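Long-range contacts in CurF (PDB 5DP2), which probably catalyses the NADPH-dependent formation of a cyclopropane ring in curacin A biosynthesis, as an enoyl reductase-like domain of a polyketide synthase: residues A[105-110]-A[138-143]; A[250-255]-A[273-278]; A[256-261]-A[278-283]. All coordinates share one frame; numbering follows the deposited sequence.

Contact 1: residues A[105-110]-A[138-143]; sequences ILAYPG and TIFMSF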
loop_
_atom_site.group_PDB
_atom_site.type_symbol
_atom_site.label_atom_id
_atom_site.label_comp_id
_atom_site.label_asym_id
_atom_site.label_seq_id
_atom_site.Cartn_x
_atom_site.Cartn_y
_atom_site.Cartn_z
ATOM N N ILE A 105 -10.018 11.355 1.034
ATOM C CA ILE A 105 -9.117 10.299 0.574
ATOM C C ILE A 105 -9.771 9.657 -0.641
ATOM O O ILE A 105 -10.966 9.328 -0.627
ATOM C CB ILE A 105 -8.884 9.249 1.693
ATOM C CG1 ILE A 105 -8.117 9.849 2.878
ATOM C CG2 ILE A 105 -8.204 7.993 1.139
ATOM C CD1 ILE A 105 -8.153 9.003 4.120
ATOM N N LEU A 106 -8.975 9.453 -1.710
ATOM C CA LEU A 106 -9.448 8.755 -2.907
ATOM C C LEU A 106 -9.089 7.278 -2.784
ATOM O O LEU A 106 -7.902 6.920 -2.663
ATOM C CB LEU A 106 -8.856 9.355 -4.171
ATOM C CG LEU A 106 -9.195 10.832 -4.440
ATOM C CD1 LEU A 106 -8.197 11.783 -3.816
ATOM C CD2 LEU A 106 -9.306 11.069 -5.956
ATOM N N ALA A 107 -10.116 6.426 -2.837
ATOM C CA ALA A 107 -9.941 4.970 -2.712
ATOM C C ALA A 107 -9.686 4.381 -4.099
ATOM O O ALA A 107 -10.575 4.394 -4.959
ATOM C CB ALA A 107 -11.206 4.376 -2.107
ATOM N N TYR A 108 -8.475 3.888 -4.330
ATOM C CA TYR A 108 -8.085 3.238 -5.577
ATOM C C TYR A 108 -8.586 3.972 -6.827
ATOM O O TYR A 108 -9.213 3.379 -7.704
ATOM C CB TYR A 108 -8.493 1.738 -5.602
ATOM C CG TYR A 108 -7.759 0.965 -6.680
ATOM C CD1 TYR A 108 -6.372 0.840 -6.636
ATOM C CD2 TYR A 108 -8.423 0.391 -7.769
ATOM C CE1 TYR A 108 -5.671 0.198 -7.662
ATOM C CE2 TYR A 108 -7.737 -0.243 -8.788
ATOM C CZ TYR A 108 -6.361 -0.329 -8.742
ATOM O OH TYR A 108 -5.718 -0.949 -9.789
ATOM N N PRO A 109 -8.227 5.256 -6.990
ATOM C CA PRO A 109 -8.641 5.956 -8.216
ATOM C C PRO A 109 -7.916 5.423 -9.456
ATOM O O PRO A 109 -8.519 5.357 -10.532
ATOM C CB PRO A 109 -8.280 7.411 -7.921
ATOM C CG PRO A 109 -7.198 7.354 -6.889
ATOM C CD PRO A 109 -7.565 6.162 -6.040
ATOM N N GLY A 110 -6.624 5.083 -9.307
ATOM C CA GLY A 110 -5.799 4.624 -10.416
ATOM C C GLY A 110 -5.075 5.702 -11.201
ATOM O O GLY A 110 -4.159 5.380 -11.962
ATOM N N THR A 138 -0.492 9.085 3.625
ATOM C CA THR A 138 0.215 7.854 3.958
ATOM C C THR A 138 -0.710 6.686 4.253
ATOM O O THR A 138 -0.219 5.567 4.423
ATOM C CB THR A 138 1.170 8.055 5.160
ATOM O OG1 THR A 138 0.426 8.178 6.385
ATOM C CG2 THR A 138 2.117 9.192 4.978
ATOM N N ILE A 139 -2.028 6.908 4.336
ATOM C CA ILE A 139 -2.909 5.918 4.967
ATOM C C ILE A 139 -3.400 4.787 4.065
ATOM O O ILE A 139 -3.276 3.621 4.421
ATOM C CB ILE A 139 -4.139 6.628 5.619
ATOM C CG1 ILE A 139 -3.684 7.530 6.761
ATOM C CG2 ILE A 139 -5.164 5.596 6.074
ATOM C CD1 ILE A 139 -4.783 8.377 7.359
ATOM N N PHE A 140 -4.048 5.124 2.933
ATOM C CA PHE A 140 -4.979 4.182 2.301
ATOM C C PHE A 140 -4.373 2.831 1.916
ATOM O O PHE A 140 -4.772 1.790 2.448
ATOM C CB PHE A 140 -5.653 4.851 1.079
ATOM C CG PHE A 140 -6.668 3.984 0.398
ATOM C CD1 PHE A 140 -7.978 3.894 0.881
ATOM C CD2 PHE A 140 -6.331 3.221 -0.711
ATOM C CE1 PHE A 140 -8.898 3.066 0.266
ATOM C CE2 PHE A 140 -7.254 2.395 -1.335
ATOM C CZ PHE A 140 -8.538 2.311 -0.829
ATOM N N MET A 141 -3.455 2.794 0.951
ATOM C CA MET A 141 -3.075 1.494 0.459
ATOM C C MET A 141 -2.339 0.686 1.536
ATOM O O MET A 141 -2.585 -0.518 1.703
ATOM C CB MET A 141 -2.265 1.622 -0.823
ATOM C CG MET A 141 -2.005 0.315 -1.513
ATOM S SD MET A 141 -3.428 -0.629 -2.059
ATOM C CE MET A 141 -3.840 0.247 -3.563
ATOM N N SER A 142 -1.430 1.317 2.261
ATOM C CA SER A 142 -0.612 0.566 3.222
ATOM C C SER A 142 -1.457 0.018 4.386
ATOM O O SER A 142 -1.337 -1.154 4.744
ATOM C CB SER A 142 0.547 1.410 3.715
ATOM O OG SER A 142 1.405 1.804 2.661
ATOM N N PHE A 143 -2.277 0.877 5.002
ATOM C CA PHE A 143 -3.108 0.405 6.106
ATOM C C PHE A 143 -4.233 -0.492 5.663
ATOM O O PHE A 143 -4.596 -1.415 6.408
ATOM C CB PHE A 143 -3.644 1.555 6.974
ATOM C CG PHE A 143 -2.622 2.138 7.919
ATOM C CD1 PHE A 143 -2.454 1.592 9.185
ATOM C CD2 PHE A 143 -1.828 3.199 7.538
ATOM C CE1 PHE A 143 -1.537 2.135 10.075
ATOM C CE2 PHE A 143 -0.923 3.763 8.440
ATOM C CZ PHE A 143 -0.786 3.224 9.709
#

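Contact 2: residues A[250-255]-A[273-278]; sequences GGRYIE and DVKYFP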
loop_
_atom_site.group_PDB
_atom_site.type_symbol
_atom_site.label_atom_id
_atom_site.label_comp_id
_atom_site.label_asym_id
_atom_site.label_seq_id
_atom_site.Cartn_x
_atom_site.Cartn_y
_atom_site.Cartn_z
ATOM N N GLY A 250 -0.255 -24.753 12.526
ATOM C CA GLY A 250 -1.440 -24.003 12.167
ATOM C C GLY A 250 -1.184 -22.539 11.834
ATOM O O GLY A 250 -2.134 -21.745 11.808
ATOM N N GLY A 251 0.062 -22.173 11.551
ATOM C CA GLY A 251 0.381 -20.774 11.287
ATOM C C GLY A 251 -0.300 -20.254 10.024
ATOM O O GLY A 251 -0.695 -21.012 9.138
ATOM N N ARG A 252 -0.401 -18.918 9.976
ATOM C CA ARG A 252 -1.069 -18.207 8.901
ATOM C C ARG A 252 -0.039 -17.410 8.101
ATOM O O ARG A 252 0.676 -16.571 8.645
ATOM C CB ARG A 252 -2.190 -17.322 9.435
ATOM C CG ARG A 252 -3.301 -18.112 10.150
ATOM C CD ARG A 252 -3.166 -18.177 11.663
ATOM N NE ARG A 252 -3.551 -16.912 12.277
ATOM C CZ ARG A 252 -3.304 -16.595 13.552
ATOM N NH1 ARG A 252 -2.547 -17.369 14.313
ATOM N NH2 ARG A 252 -3.788 -15.470 14.031
ATOM N N TYR A 253 -0.005 -17.685 6.793
ATOM C CA TYR A 253 0.958 -17.098 5.863
ATOM C C TYR A 253 0.232 -16.112 4.966
ATOM O O TYR A 253 -0.518 -16.535 4.083
ATOM C CB TYR A 253 1.629 -18.243 5.077
ATOM C CG TYR A 253 2.507 -17.886 3.928
ATOM C CD1 TYR A 253 3.057 -16.635 3.755
ATOM C CD2 TYR A 253 2.729 -18.841 2.916
ATOM C CE1 TYR A 253 3.774 -16.306 2.599
ATOM C CE2 TYR A 253 3.433 -18.531 1.772
ATOM C CZ TYR A 253 3.943 -17.263 1.610
ATOM O OH TYR A 253 4.566 -16.938 0.431
ATOM N N ILE A 254 0.454 -14.828 5.221
ATOM C CA ILE A 254 -0.106 -13.751 4.412
ATOM C C ILE A 254 0.928 -13.379 3.364
ATOM O O ILE A 254 2.072 -13.041 3.688
ATOM C CB ILE A 254 -0.432 -12.515 5.256
ATOM C CG1 ILE A 254 -1.319 -12.836 6.470
ATOM C CG2 ILE A 254 -1.062 -11.457 4.378
ATOM C CD1 ILE A 254 -1.227 -11.740 7.505
ATOM N N GLU A 255 0.520 -13.423 2.079
ATOM C CA GLU A 255 1.431 -13.098 0.982
ATOM C C GLU A 255 0.843 -11.952 0.169
ATOM O O GLU A 255 -0.242 -12.123 -0.457
ATOM C CB GLU A 255 1.697 -14.321 0.098
ATOM C CG GLU A 255 2.706 -14.056 -1.027
ATOM C CD GLU A 255 4.051 -13.557 -0.497
ATOM O OE1 GLU A 255 4.763 -14.390 0.124
ATOM O OE2 GLU A 255 4.389 -12.371 -0.665
ATOM N N ASP A 273 -0.953 -28.033 7.294
ATOM C CA ASP A 273 -1.624 -27.387 8.403
ATOM C C ASP A 273 -1.692 -25.869 8.278
ATOM O O ASP A 273 -2.443 -25.211 9.003
ATOM C CB ASP A 273 -0.896 -27.709 9.712
ATOM C CG ASP A 273 0.553 -27.255 9.706
ATOM O OD1 ASP A 273 1.328 -27.760 8.839
ATOM O OD2 ASP A 273 0.918 -26.386 10.529
ATOM N N VAL A 274 -0.855 -25.284 7.432
ATOM C CA VAL A 274 -0.772 -23.819 7.322
ATOM C C VAL A 274 -1.991 -23.261 6.598
ATOM O O VAL A 274 -2.540 -23.889 5.674
ATOM C CB VAL A 274 0.572 -23.446 6.590
ATOM C CG1 VAL A 274 0.579 -22.059 5.916
ATOM C CG2 VAL A 274 1.723 -23.683 7.586
ATOM N N LYS A 275 -2.411 -22.072 7.018
ATOM C CA LYS A 275 -3.463 -21.342 6.359
ATOM C C LYS A 275 -2.799 -20.279 5.476
ATOM O O LYS A 275 -2.091 -19.419 5.971
ATOM C CB LYS A 275 -4.400 -20.749 7.412
ATOM C CG LYS A 275 -4.846 -21.760 8.500
ATOM C CD LYS A 275 -5.561 -22.968 7.898
ATOM C CE LYS A 275 -6.177 -23.937 8.911
ATOM N NZ LYS A 275 -5.181 -24.762 9.647
ATOM N N TYR A 276 -3.056 -20.331 4.179
ATOM C CA TYR A 276 -2.372 -19.488 3.189
ATOM C C TYR A 276 -3.330 -18.427 2.655
ATOM O O TYR A 276 -4.428 -18.754 2.187
ATOM C CB TYR A 276 -1.868 -20.384 2.060
ATOM C CG TYR A 276 -1.162 -19.676 0.917
ATOM C CD1 TYR A 276 -0.223 -18.683 1.129
ATOM C CD2 TYR A 276 -1.452 -20.029 -0.389
ATOM C CE1 TYR A 276 0.439 -18.095 0.062
ATOM C CE2 TYR A 276 -0.805 -19.443 -1.464
ATOM C CZ TYR A 276 0.152 -18.480 -1.233
ATOM O OH TYR A 276 0.842 -17.880 -2.262
ATOM N N PHE A 277 -2.881 -17.167 2.721
ATOM C CA PHE A 277 -3.676 -16.006 2.382
ATOM C C PHE A 277 -2.941 -15.074 1.401
ATOM O O PHE A 277 -2.463 -14.011 1.769
ATOM C CB PHE A 277 -4.066 -15.227 3.633
ATOM C CG PHE A 277 -4.927 -15.994 4.576
ATOM C CD1 PHE A 277 -6.231 -16.284 4.239
ATOM C CD2 PHE A 277 -4.449 -16.402 5.828
ATOM C CE1 PHE A 277 -7.064 -16.971 5.120
ATOM C CE2 PHE A 277 -5.265 -17.068 6.719
ATOM C CZ PHE A 277 -6.556 -17.381 6.348
ATOM N N PRO A 278 -2.890 -15.465 0.104
ATOM C CA PRO A 278 -2.442 -14.534 -0.918
ATOM C C PRO A 278 -3.598 -13.621 -1.321
ATOM O O PRO A 278 -4.754 -14.085 -1.419
ATOM C CB PRO A 278 -2.085 -15.473 -2.084
ATOM C CG PRO A 278 -3.059 -16.618 -1.965
ATOM C CD PRO A 278 -3.270 -16.771 -0.450
HETATM O O HOH W 1 -4.718 -22.589 11.973
HETATM O O HOH W 2 3.626 -17.848 -2.115
#

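Contact 3: residues A[256-261]-A[278-283]; sequences IGRLNI and PFDMSD. With NAP (NADP nicotinamide-adenine-dinucleotide phosphate), chain B.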
loop_
_atom_site.group_PDB
_atom_site.type_symbol
_atom_site.label_atom_id
_atom_site.label_comp_id
_atom_site.label_asym_id
_atom_site.label_seq_id
_atom_site.Cartn_x
_atom_site.Cartn_y
_atom_site.Cartn_z
ATOM N N ILE A 256 1.545 -10.826 0.168
ATOM C CA ILE A 256 1.130 -9.688 -0.645
ATOM C C ILE A 256 2.037 -9.489 -1.856
ATOM O O ILE A 256 1.720 -8.665 -2.713
ATOM C CB ILE A 256 0.973 -8.385 0.168
ATOM C CG1 ILE A 256 2.304 -7.813 0.661
ATOM C CG2 ILE A 256 -0.007 -8.611 1.325
ATOM C CD1 ILE A 256 2.200 -6.440 1.302
ATOM N N GLY A 257 3.150 -10.213 -1.955
ATOM C CA GLY A 257 3.898 -10.162 -3.199
ATOM C C GLY A 257 3.068 -10.831 -4.294
ATOM O O GLY A 257 2.259 -11.714 -4.006
ATOM N N ARG A 258 3.247 -10.381 -5.522
ATOM C CA ARG A 258 2.474 -10.950 -6.613
ATOM C C ARG A 258 3.338 -11.632 -7.657
ATOM O O ARG A 258 2.804 -12.257 -8.555
ATOM C CB ARG A 258 1.498 -9.906 -7.211
ATOM C CG ARG A 258 0.516 -9.316 -6.200
ATOM C CD ARG A 258 -0.402 -10.344 -5.587
ATOM N NE ARG A 258 -1.315 -10.927 -6.569
ATOM C CZ ARG A 258 -2.180 -11.905 -6.330
ATOM N NH1 ARG A 258 -2.200 -12.534 -5.155
ATOM N NH2 ARG A 258 -3.009 -12.276 -7.290
ATOM N N LEU A 259 4.663 -11.540 -7.546
ATOM C CA LEU A 259 5.563 -12.197 -8.499
ATOM C C LEU A 259 5.983 -13.553 -7.987
ATOM O O LEU A 259 6.468 -13.700 -6.869
ATOM C CB LEU A 259 6.833 -11.358 -8.745
ATOM C CG LEU A 259 6.682 -9.888 -9.133
ATOM C CD1 LEU A 259 7.996 -9.109 -9.033
ATOM C CD2 LEU A 259 6.129 -9.830 -10.541
ATOM N N ASN A 260 5.749 -14.566 -8.813
ATOM C CA ASN A 260 6.196 -15.939 -8.619
ATOM C C ASN A 260 5.730 -16.610 -7.317
ATOM O O ASN A 260 6.428 -17.415 -6.688
ATOM C CB ASN A 260 7.700 -16.017 -8.779
ATOM C CG ASN A 260 8.165 -15.398 -10.078
ATOM O OD1 ASN A 260 8.886 -14.389 -10.088
ATOM N ND2 ASN A 260 7.718 -15.968 -11.192
ATOM N N ILE A 261 4.508 -16.297 -6.925
ATOM C CA ILE A 261 3.974 -16.845 -5.686
ATOM C C ILE A 261 3.479 -18.269 -5.869
ATOM O O ILE A 261 3.185 -18.733 -6.985
ATOM C CB ILE A 261 2.879 -15.955 -5.087
ATOM C CG1 ILE A 261 1.670 -15.864 -5.992
ATOM C CG2 ILE A 261 3.465 -14.608 -4.679
ATOM C CD1 ILE A 261 0.568 -15.092 -5.329
ATOM N N PRO A 278 -2.890 -15.465 0.104
ATOM C CA PRO A 278 -2.442 -14.534 -0.918
ATOM C C PRO A 278 -3.598 -13.621 -1.321
ATOM O O PRO A 278 -4.754 -14.085 -1.419
ATOM C CB PRO A 278 -2.085 -15.473 -2.084
ATOM C CG PRO A 278 -3.059 -16.618 -1.965
ATOM C CD PRO A 278 -3.270 -16.771 -0.450
ATOM N N PHE A 279 -3.322 -12.350 -1.594
ATOM C CA PHE A 279 -4.381 -11.484 -2.086
ATOM C C PHE A 279 -3.784 -10.298 -2.804
ATOM O O PHE A 279 -2.604 -9.970 -2.631
ATOM C CB PHE A 279 -5.337 -11.005 -0.968
ATOM C CG PHE A 279 -4.683 -10.161 0.112
ATOM C CD1 PHE A 279 -4.095 -10.740 1.216
ATOM C CD2 PHE A 279 -4.683 -8.782 0.042
ATOM C CE1 PHE A 279 -3.541 -9.953 2.215
ATOM C CE2 PHE A 279 -4.094 -8.007 1.028
ATOM C CZ PHE A 279 -3.531 -8.596 2.125
ATOM N N ASP A 280 -4.627 -9.624 -3.597
ATOM C CA ASP A 280 -4.268 -8.414 -4.325
ATOM C C ASP A 280 -5.365 -7.387 -4.084
ATOM O O ASP A 280 -6.520 -7.573 -4.518
ATOM C CB ASP A 280 -4.055 -8.702 -5.820
ATOM C CG ASP A 280 -3.545 -7.478 -6.582
ATOM O OD1 ASP A 280 -3.922 -6.364 -6.212
ATOM O OD2 ASP A 280 -2.772 -7.628 -7.561
ATOM N N MET A 281 -5.021 -6.342 -3.345
ATOM C CA MET A 281 -6.025 -5.341 -2.990
ATOM C C MET A 281 -6.655 -4.659 -4.182
ATOM O O MET A 281 -7.842 -4.322 -4.146
ATOM C CB MET A 281 -5.429 -4.298 -2.065
ATOM C CG MET A 281 -5.032 -4.831 -0.721
ATOM S SD MET A 281 -6.420 -5.371 0.327
ATOM C CE MET A 281 -6.990 -3.781 0.894
ATOM N N SER A 282 -5.868 -4.424 -5.237
ATOM C CA SER A 282 -6.456 -3.835 -6.434
ATOM C C SER A 282 -7.596 -4.700 -6.995
ATOM O O SER A 282 -8.661 -4.180 -7.355
ATOM C CB SER A 282 -5.372 -3.505 -7.460
ATOM O OG SER A 282 -4.721 -4.630 -7.962
ATOM N N ASP A 283 -7.404 -6.027 -7.019
ATOM C CA ASP A 283 -8.465 -6.906 -7.427
ATOM C C ASP A 283 -9.691 -6.790 -6.507
ATOM O O ASP A 283 -10.841 -6.803 -6.939
ATOM C CB ASP A 283 -8.038 -8.387 -7.403
ATOM C CG ASP A 283 -7.039 -8.796 -8.469
ATOM O OD1 ASP A 283 -6.964 -8.123 -9.510
ATOM O OD2 ASP A 283 -6.342 -9.818 -8.236
HETATM P PA NAP B . 7.732 -0.632 0.275
HETATM O O1A NAP B . 7.767 0.750 0.831
HETATM O O2A NAP B . 7.542 -1.781 1.196
HETATM O O5B NAP B . 9.060 -0.816 -0.595
HETATM C C5B NAP B . 9.511 -2.117 -0.994
HETATM C C4B NAP B . 10.155 -2.890 0.137
HETATM O O4B NAP B . 10.727 -4.061 -0.398
HETATM C C3B NAP B . 11.232 -2.138 0.863
HETATM O O3B NAP B . 10.804 -1.940 2.212
HETATM C C2B NAP B . 12.482 -3.036 0.785
HETATM O O2B NAP B . 13.195 -3.271 1.966
HETATM C C1B NAP B . 11.910 -4.376 0.365
HETATM N N9A NAP B . 12.763 -5.144 -0.532
HETATM C C8A NAP B . 12.832 -5.037 -1.904
HETATM N N7A NAP B . 13.731 -5.916 -2.405
HETATM C C5A NAP B . 14.224 -6.590 -1.356
HETATM C C6A NAP B . 15.180 -7.636 -1.194
HETATM N N6A NAP B . 15.802 -8.153 -2.273
HETATM N N1A NAP B . 15.429 -8.082 0.031
HETATM C C2A NAP B . 14.793 -7.546 1.078
HETATM N N3A NAP B . 13.880 -6.570 1.053
HETATM C C4A NAP B . 13.618 -6.091 -0.153
HETATM O O3 NAP B . 6.608 -0.724 -0.874
HETATM P PN NAP B . 5.018 -0.852 -0.737
HETATM O O1N NAP B . 4.420 -0.015 -1.800
HETATM O O2N NAP B . 4.590 -0.633 0.685
HETATM O O5D NAP B . 4.802 -2.347 -1.149
HETATM C C5D NAP B . 5.311 -3.389 -0.285
HETATM C C4D NAP B . 5.342 -4.733 -1.056
HETATM O O4D NAP B . 4.042 -5.263 -1.044
HETATM C C3D NAP B . 5.723 -4.616 -2.536
HETATM O O3D NAP B . 6.331 -5.853 -2.933
HETATM C C2D NAP B . 4.394 -4.395 -3.213
HETATM O O2D NAP B . 4.445 -4.822 -4.577
HETATM C C1D NAP B . 3.474 -5.235 -2.366
HETATM N N1N NAP B . 2.072 -4.818 -2.145
HETATM C C2N NAP B . 1.069 -5.683 -2.420
HETATM C C3N NAP B . -0.269 -5.357 -2.220
HETATM C C7N NAP B . -1.335 -6.349 -2.537
HETATM O O7N NAP B . -2.465 -5.912 -2.528
HETATM N N7N NAP B . -0.985 -7.638 -2.797
HETATM C C4N NAP B . -0.589 -4.093 -1.715
HETATM C C5N NAP B . 0.457 -3.223 -1.437
HETATM C C6N NAP B . 1.789 -3.599 -1.653
HETATM P P2B NAP B . 14.172 -2.211 2.657
HETATM O O1X NAP B . 13.290 -1.084 3.180
HETATM O O2X NAP B . 14.813 -3.021 3.747
HETATM O O3X NAP B . 15.130 -1.735 1.591
HETATM O O HOH W 3 -2.215 -9.707 -9.093
HETATM O O HOH W 4 -5.009 -11.561 -9.736
#

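Contact 1: residues A[105-110]-A[138-143]
F140 lies against the end of strand 103-107, with its ring under the backbone of A107. The strand belongs to the GroES-like, substrate-side half of this medium-chain reductase fold, and F140 belongs to helix 140-153. Followed outward, the side chain begins with CB, which meets CG2 of I105 at 4.0 Å. CG is anti to the backbone N (chi1 -178°), and the ring runs on from there toward A107. CD1 stays near the same I105 methyl. CE1 reaches CB of A107 at 3.6 Å. CZ, the far end of the ring, comes within 3.5 Å of A107 CA. F140 CE2 lies 3.6 Å from Y108 N. A107 CA sits over one ring face, 3.9 Å from the centroid and displaced toward the rim, a CH-pi contact. No hydrogen bond crosses between the two segments. An alanine in place of F140 would probably open a gap beneath A107 and deprive its CA of the aromatic face. F144 also meets the F140 ring, as does F285, which joins the strand end to helix 281-287. M141, next in the helix, is modelled in two conformers. In the one given, its side chain lies beside that of Y108, pointing the same way, and M141 CE ends 4.0 Å from Y108 CD1.

Contact 2: residues A[250-255]-A[273-278]
Y253 and Y276 lie side by side on one face of a parallel strand pair, and their rings meet obliquely, with planes inclined by 34°. CG is anti to the backbone N in both (chi1 171° and 178°), so the two side chains start off in the same direction. CD2 of Y253 is 3.5 Å from CD1 of Y276, and Y276 CE1 sits over a face of the Y253 ring. P278 CD lies over the centre of one face of the Y276 ring, 3.6 Å above its plane. Y253 OH donates to E255 OE1 at 2.6 Å, and a water bridges the hydroxyls of Y253 and Y276. Y276 OH also bonds to W262 O. I240 and I244 of helix 239-245 pack on Y253, and V267 of helix 264-270 packs on Y276.

The backbones are laced by four hydrogen bonds. Three are short; Y253 N reaches K275 O at 2.8 Å. The last, from E255 N to F277 O, is longer at 3.1 Å, and its donor stands above the carbonyl plane.

The solvent side is looser: G250, D273, K275 and the partly exposed R252 and F277. G250 N donates to the anti lone pair of D273 OD2, which also pairs with R271. In the conformer given, one of two, K275 NZ bonds to D273 O and shares a water with G250 O. R252 lays CG at the edge of the F277 ring, while its guanidinium leaves for E160 and A154 O. Strands 251-255 and 275-278, joined through helix 264-270, form a beta-alpha-beta crossover at the border of the Rossmann sheet.

Contact 3: residues A[256-261]-A[278-283]
R258 lays its guanidinium across D280, with the two side chains crossing obliquely and the guanidinium and carboxylate planes inclined by 74°. D280 CB sits over one guanidinium face, 3.6 Å from R258 NE. The carboxylate is set to the side: D280 OD2 is 3.7 Å from R258 NE and well out of the guanidinium plane, a long salt bridge of charges only. A water in that plane accepts from NE and donates to D280 OD2, so it carries the directed link. The R258 chain bends at chi2 and chi3, and R258 NH1 ends 3.6 Å from the carbonyl carbon C of F279. D280 OD2 has a second cationic partner in R51, while OD1 accepts from S282 OG and, weakly, from S282 N as the helix N-cap.

I256 and F279 lie side by side, pointing the same way. CG2 of I256 meets CZ of the F279 ring at 3.6 Å. CG1 of I256 lies between the backbone N and the carbonyl carbon (chi1 70°), on the NADP side near the ribose O4D.

The backbones grip the nicotinamide amide with three bonds. NADP N7N donates to I256 O at 2.9 Å and to F279 O at 2.8 Å. M281 N donates to NADP O7N at 2.7 Å. Together the three bonds hold the rotation of the carboxamide. The 256-261 loop follows strand 251-255. The other segment leads from strand 275-278 into helix 281-287. Helix 140-153 borders them, with Y148 edge-to-face on F279.

Overall arrangement
From the N terminus, contact 1 comes first. It brings strand 103-107 and the start of helix 140-153 together across 27 intervening residues and closes before the others open. Contacts 2 and 3 cross: 250-255 and 256-261 are followed by 273-278 and 278-283, and P278 belongs to both. Contact 2 closes the loop through helix 264-270, and contact 3 continues beyond the strand ends to the nicotinamide. Their centres are about 14 Å apart. Contact 1 touches contact 3 where Y108 meets S282 and, in the M141 conformer given, where M141 meets M281, but does not touch contact 2. Contact 3 therefore lies between the Rossmann sheet and the GroES-like half.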